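Local coordinates for ecdysteroid-phosphate phosphatase (Bombyx mori, PDB 3C7T), which removes phosphate from ecdysteroid 22-phosphates to release the active hormones, also dephosphorylates phosphotyrosine in proteins, and works as a homodimer, at the interface of chains A and B. Sequence-based numbering; all coordinates share one arbitrary frame. Chains: chain A/B, Ecdysteroid-phosphate phosphatase.

The interface of chains A and B. Residues chain A 19, 39, 252-255; chain B 248-250.
B:Asn250 pairs with A:Ser253 as a small antiparallel bridge between extended segments of two copies of the histidine phosphatase (PGM-like) domain. The amide N of B:Asn250 donates a hydrogen bond to A:Ser253 O at 2.9 Å, and A:Ser253 N hydrogen-bonds back to B:Asn250 O at 3.0 Å. On the other flank of the extended B segment, A:Asn39 has CG anti to its backbone N (chi1 -166°), which carries the amide toward B:Ile249. Its ND2 meets a lone pair of B:Ile249 O in the carbonyl plane at 2.8 Å, although the bond is bent, 137° at the hydrogen. Asparagine suits the place because its short side chain presents an N-H to a carbonyl that the bridge does not use; an alanine here would probably leave B:Ile249 O without this donor and free that edge of the segment to shift. B:Ile249 can be followed outward: CB lies 3.8 Å from A:Ser253 O, branch CG2 comes within 4.2 Å of A:Arg255 CD, and CG1 passes the same serine carbonyl before CD1 ends 4.1 Å from A:Thr19 O. A branched aliphatic residue suits this place, as one branch can lie by the arginine's methylenes while the other reaches toward A:Thr19. A:Gly254 O and B:Ser248 O, both acceptors, face each other at 3.0 Å, their repulsion probably eased by a water that joins them to A:Ser253 OG; serine's small hydroxyl reaches this water while its backbone makes the bridge. The patch belongs to the two-fold dimer interface, where C-terminal loop segments of both subunits meet beside helix 16-19; the centre of the contact lies about 16 Å from A:His12, the histidine phosphorylated in catalysis.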
loop_
_atom_site.group_PDB
_atom_site.type_symbol
_atom_site.label_atom_id
_atom_site.label_comp_id
_atom_site.label_asym_id
_atom_site.label_seq_id
_atom_site.Cartn_x
_atom_site.Cartn_y
_atom_site.Cartn_z
ATOM N N THR A 19 -0.836 -8.596 -10.606
ATOM C CA THR A 19 0.360 -8.367 -9.801
ATOM C C THR A 19 1.245 -9.599 -9.711
ATOM O O THR A 19 2.466 -9.471 -9.585
ATOM C CB THR A 19 -0.062 -7.939 -8.367
ATOM O OG1 THR A 19 -0.854 -6.755 -8.465
ATOM C CG2 THR A 19 1.148 -7.684 -7.456
ATOM N N ASN A 39 1.523 -9.351 0.249
ATOM C CA ASN A 39 0.532 -8.574 -0.461
ATOM C C ASN A 39 -0.630 -9.451 -0.985
ATOM O O ASN A 39 -1.551 -8.960 -1.639
ATOM C CB ASN A 39 1.233 -7.770 -1.585
ATOM C CG ASN A 39 0.371 -6.678 -2.161
ATOM O OD1 ASN A 39 -0.425 -6.051 -1.455
ATOM N ND2 ASN A 39 0.544 -6.422 -3.465
ATOM N N SER A 252 6.378 0.576 -7.579
ATOM C CA SER A 252 6.372 -0.873 -7.433
ATOM C C SER A 252 7.415 -1.304 -6.375
ATOM O O SER A 252 8.273 -0.498 -5.942
ATOM C CB SER A 252 6.767 -1.502 -8.782
ATOM O OG SER A 252 8.109 -1.124 -9.095
ATOM N N SER A 253 7.360 -2.567 -5.974
ATOM C CA SER A 253 8.376 -3.138 -5.123
ATOM C C SER A 253 8.367 -4.631 -5.385
ATOM O O SER A 253 7.305 -5.286 -5.272
ATOM C CB SER A 253 8.113 -2.832 -3.628
ATOM O OG SER A 253 9.225 -3.302 -2.842
ATOM N N GLY A 254 9.539 -5.153 -5.736
ATOM C CA GLY A 254 9.692 -6.545 -6.071
ATOM C C GLY A 254 9.809 -7.449 -4.868
ATOM O O GLY A 254 9.810 -6.996 -3.707
ATOM N N ARG A 255 9.902 -8.743 -5.160
ATOM C CA ARG A 255 9.859 -9.770 -4.138
ATOM C C ARG A 255 11.292 -10.182 -3.745
ATOM O O ARG A 255 12.095 -10.553 -4.602
ATOM C CB ARG A 255 9.044 -10.951 -4.688
ATOM C CG ARG A 255 8.458 -11.861 -3.680
ATOM C CD ARG A 255 7.336 -12.716 -4.326
ATOM N NE ARG A 255 6.814 -13.737 -3.415
ATOM C CZ ARG A 255 7.283 -14.979 -3.318
ATOM N NH1 ARG A 255 8.293 -15.377 -4.075
ATOM N NH2 ARG A 255 6.745 -15.833 -2.462
ATOM N N SER B 248 7.218 -9.987 -0.125
ATOM C CA SER B 248 6.113 -9.163 -0.605
ATOM C C SER B 248 6.430 -8.634 -1.984
ATOM O O SER B 248 7.618 -8.457 -2.309
ATOM C CB SER B 248 5.931 -7.976 0.349
ATOM O OG SER B 248 4.790 -7.206 0.005
ATOM N N ILE B 249 5.382 -8.348 -2.770
ATOM C CA ILE B 249 5.505 -7.675 -4.066
ATOM C C ILE B 249 4.258 -6.807 -4.284
ATOM O O ILE B 249 3.139 -7.239 -4.003
ATOM C CB ILE B 249 5.667 -8.674 -5.275
ATOM C CG1 ILE B 249 5.589 -7.927 -6.621
ATOM C CG2 ILE B 249 4.560 -9.735 -5.261
ATOM C CD1 ILE B 249 6.124 -8.715 -7.804
ATOM N N ASN B 250 4.450 -5.589 -4.781
ATOM C CA ASN B 250 3.327 -4.776 -5.246
ATOM C C ASN B 250 3.685 -4.099 -6.545
ATOM O O ASN B 250 4.875 -3.920 -6.890
ATOM C CB ASN B 250 2.859 -3.769 -4.172
ATOM C CG ASN B 250 3.904 -2.710 -3.829
ATOM O OD1 ASN B 250 4.622 -2.815 -2.822
ATOM N ND2 ASN B 250 3.966 -1.680 -4.630
HETATM O O HOH W 1 8.280 -5.719 -1.944
#